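Local coordinates for AmbC (Sorangium cellulosum, PDB 5O15), which probably catalyses both dehydration and heterocycle-forming cyclisation of a polyketide intermediate in ambruticin biosynthesis, and has a double hotdog fold, at residues His51-Leu59 / Ala295-Ala304. Numbering follows the deposited sequence.
Sequences HVVLGTVIL and ATAEHVRKAA
T56 has OG1 beside its backbone N (chi1 -65°) and CG2 anti to that N, which splits its two branches between different parts of helix 297-305. CG2 meets CB of A304 at 3.5 Å. OG1 lies against R301, 3.5 Å from its CA. V300 has CG1 anti to its own backbone N (chi1 176°), and this methyl reaches CB of T56 at 3.9 Å. The same CG1 meets CG1 of V53, and the two valine side chains cross at about a right angle. I58 adds its CG2 methyl, 3.8 Å from CB of A304. L54 packs by its CB on CB of A297, while its CD1 lies 3.6 Å from A297 N, at the start of the helix. No direct hydrogen bond joins the segments. One water links them: it donates to L54 O and A297 O and accepts from T56 OG1 at 2.6 Å. With an alanine here instead of T56, the water is likely to lose the hydroxyl that donates to it, and a gap would probably open where CG2 meets A304 CB. A type I' turn from V53 to T56 joins strands 52-53 and 56-57 into a short antiparallel hairpin. G55 fits the turn's backbone angles, at which a side chain would collide with L54 O. T296 OG1 caps the helix, accepting from H299 N. Within the double hotdog fold, the contact joins this hairpin of the first hotdog region to the C-terminal helix that follows strand 283-295 of the second. Strand 236-247 lies beside both, with M238 touching V53, A295 and V300.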
loop_
_atom_site.group_PDB
_atom_site.type_symbol
_atom_site.label_atom_id
_atom_site.label_comp_id
_atom_site.label_asym_id
_atom_site.label_seq_id
_atom_site.Cartn_x
_atom_site.Cartn_y
_atom_site.Cartn_z
ATOM N N HIS A 51 -1.870 9.455 8.288
ATOM C CA HIS A 51 -2.249 8.049 8.393
ATOM C C HIS A 51 -2.349 7.653 9.859
ATOM O O HIS A 51 -1.484 6.990 10.442
ATOM C CB HIS A 51 -1.278 7.139 7.645
ATOM C CG HIS A 51 -1.813 5.758 7.487
ATOM N ND1 HIS A 51 -1.272 4.688 8.162
ATOM C CD2 HIS A 51 -2.835 5.257 6.762
ATOM C CE1 HIS A 51 -1.930 3.586 7.850
ATOM N NE2 HIS A 51 -2.898 3.907 7.003
ATOM N N VAL A 52 -3.472 8.061 10.457
ATOM C CA VAL A 52 -3.783 7.781 11.849
ATOM C C VAL A 52 -4.694 6.568 11.889
ATOM O O VAL A 52 -5.809 6.613 11.343
ATOM C CB VAL A 52 -4.427 8.992 12.539
ATOM C CG1 VAL A 52 -4.673 8.682 14.008
ATOM C CG2 VAL A 52 -3.556 10.242 12.360
ATOM N N VAL A 53 -4.219 5.484 12.526
ATOM C CA VAL A 53 -4.933 4.219 12.562
ATOM C C VAL A 53 -5.462 4.027 13.978
ATOM O O VAL A 53 -4.714 3.713 14.910
ATOM C CB VAL A 53 -4.030 3.060 12.153
ATOM C CG1 VAL A 53 -4.809 1.798 12.212
ATOM C CG2 VAL A 53 -3.474 3.303 10.753
ATOM N N LEU A 54 -6.760 4.307 14.158
ATOM C CA LEU A 54 -7.416 4.129 15.457
ATOM C C LEU A 54 -6.667 4.867 16.565
ATOM O O LEU A 54 -6.554 4.389 17.694
ATOM C CB LEU A 54 -7.620 2.651 15.811
ATOM C CG LEU A 54 -8.364 1.774 14.802
ATOM C CD1 LEU A 54 -8.404 0.321 15.248
ATOM C CD2 LEU A 54 -9.790 2.330 14.528
ATOM N N GLY A 55 -6.127 6.033 16.234
ATOM C CA GLY A 55 -5.413 6.871 17.172
ATOM C C GLY A 55 -3.894 6.758 17.117
ATOM O O GLY A 55 -3.214 7.583 17.739
ATOM N N THR A 56 -3.335 5.781 16.397
ATOM C CA THR A 56 -1.895 5.555 16.360
ATOM C C THR A 56 -1.346 5.948 15.003
ATOM O O THR A 56 -1.822 5.478 13.969
ATOM C CB THR A 56 -1.610 4.087 16.664
ATOM O OG1 THR A 56 -2.024 3.815 18.013
ATOM C CG2 THR A 56 -0.105 3.751 16.522
ATOM N N VAL A 57 -0.288 6.752 15.008
ATOM C CA VAL A 57 0.237 7.309 13.765
ATOM C C VAL A 57 1.316 6.362 13.251
ATOM O O VAL A 57 2.391 6.246 13.851
ATOM C CB VAL A 57 0.795 8.718 13.986
ATOM C CG1 VAL A 57 1.166 9.312 12.655
ATOM C CG2 VAL A 57 -0.207 9.602 14.751
ATOM N N ILE A 58 1.038 5.677 12.152
ATOM C CA ILE A 58 1.967 4.696 11.598
ATOM C C ILE A 58 2.038 4.881 10.091
ATOM O O ILE A 58 1.083 5.328 9.448
ATOM C CB ILE A 58 1.574 3.240 11.926
ATOM C CG1 ILE A 58 0.169 2.908 11.404
ATOM C CG2 ILE A 58 1.772 2.971 13.401
ATOM C CD1 ILE A 58 -0.229 1.451 11.633
ATOM N N LEU A 59 3.176 4.523 9.516
ATOM C CA LEU A 59 3.318 4.576 8.076
ATOM C C LEU A 59 2.287 3.635 7.447
ATOM O O LEU A 59 2.074 2.540 7.954
ATOM C CB LEU A 59 4.748 4.165 7.707
ATOM C CG LEU A 59 5.197 4.480 6.268
ATOM C CD1 LEU A 59 5.323 5.990 5.983
ATOM C CD2 LEU A 59 6.456 3.754 5.942
ATOM N N ALA A 295 -8.232 -5.560 13.577
ATOM C CA ALA A 295 -7.367 -5.217 14.701
ATOM C C ALA A 295 -8.060 -4.168 15.565
ATOM O O ALA A 295 -8.730 -3.260 15.054
ATOM C CB ALA A 295 -6.052 -4.612 14.211
ATOM N N THR A 296 -7.879 -4.280 16.873
ATOM C CA THR A 296 -8.404 -3.272 17.788
ATOM C C THR A 296 -7.416 -2.118 17.943
ATOM O O THR A 296 -6.233 -2.224 17.588
ATOM C CB THR A 296 -8.609 -3.870 19.174
ATOM O OG1 THR A 296 -7.326 -4.191 19.716
ATOM C CG2 THR A 296 -9.486 -5.101 19.135
ATOM N N ALA A 297 -7.917 -1.014 18.521
ATOM C CA ALA A 297 -7.075 0.150 18.764
ATOM C C ALA A 297 -5.884 -0.214 19.644
ATOM O O ALA A 297 -4.778 0.270 19.416
ATOM C CB ALA A 297 -7.898 1.284 19.394
ATOM N N GLU A 298 -6.126 -0.978 20.705
ATOM C CA GLU A 298 -5.049 -1.362 21.611
ATOM C C GLU A 298 -4.032 -2.257 20.909
ATOM O O GLU A 298 -2.827 -2.137 21.152
ATOM C CB GLU A 298 -5.638 -2.076 22.821
ATOM C CG GLU A 298 -4.621 -2.546 23.839
ATOM C CD GLU A 298 -3.758 -1.427 24.399
ATOM O OE1 GLU A 298 -2.686 -1.737 24.961
ATOM O OE2 GLU A 298 -4.135 -0.245 24.281
ATOM N N HIS A 299 -4.489 -3.155 20.033
ATOM C CA HIS A 299 -3.549 -4.002 19.301
ATOM C C HIS A 299 -2.606 -3.149 18.463
ATOM O O HIS A 299 -1.386 -3.360 18.458
ATOM C CB HIS A 299 -4.319 -4.953 18.390
ATOM C CG HIS A 299 -3.438 -5.872 17.614
ATOM N ND1 HIS A 299 -3.014 -7.071 18.129
ATOM C CD2 HIS A 299 -2.870 -5.761 16.391
ATOM C CE1 HIS A 299 -2.222 -7.672 17.257
ATOM N NE2 HIS A 299 -2.118 -6.899 16.191
ATOM N N VAL A 300 -3.162 -2.162 17.750
ATOM C CA VAL A 300 -2.345 -1.295 16.906
ATOM C C VAL A 300 -1.397 -0.466 17.756
ATOM O O VAL A 300 -0.216 -0.311 17.423
ATOM C CB VAL A 300 -3.238 -0.413 16.011
ATOM C CG1 VAL A 300 -2.374 0.541 15.209
ATOM C CG2 VAL A 300 -4.068 -1.279 15.087
ATOM N N ARG A 301 -1.891 0.071 18.876
ATOM C CA ARG A 301 -1.047 0.880 19.745
ATOM C C ARG A 301 0.133 0.066 20.253
ATOM O O ARG A 301 1.278 0.527 20.236
ATOM C CB ARG A 301 -1.866 1.375 20.936
ATOM C CG ARG A 301 -1.096 2.311 21.870
ATOM C CD ARG A 301 -1.788 2.459 23.218
ATOM N NE ARG A 301 -1.686 1.219 23.990
ATOM C CZ ARG A 301 -0.558 0.758 24.528
ATOM N NH1 ARG A 301 0.576 1.433 24.382
ATOM N NH2 ARG A 301 -0.556 -0.387 25.202
ATOM N N LYS A 302 -0.146 -1.140 20.742
ATOM C CA LYS A 302 0.894 -1.998 21.284
ATOM C C LYS A 302 1.875 -2.404 20.201
ATOM O O LYS A 302 3.093 -2.443 20.437
ATOM C CB LYS A 302 0.245 -3.225 21.923
ATOM C CG LYS A 302 -0.367 -2.967 23.298
ATOM C CD LYS A 302 -1.112 -4.198 23.831
ATOM C CE LYS A 302 -1.290 -4.152 25.348
ATOM N NZ LYS A 302 -2.675 -4.534 25.782
ATOM N N ALA A 303 1.382 -2.737 19.008
ATOM C CA ALA A 303 2.266 -3.153 17.921
ATOM C C ALA A 303 3.206 -2.034 17.505
ATOM O O ALA A 303 4.402 -2.282 17.255
ATOM C CB ALA A 303 1.445 -3.635 16.727
ATOM N N ALA A 304 2.706 -0.798 17.456
ATOM C CA ALA A 304 3.536 0.333 17.070
ATOM C C ALA A 304 4.546 0.671 18.150
ATOM O O ALA A 304 5.683 1.054 17.847
ATOM C CB ALA A 304 2.655 1.535 16.779
HETATM O O HOH W 1 -4.438 2.847 18.440
#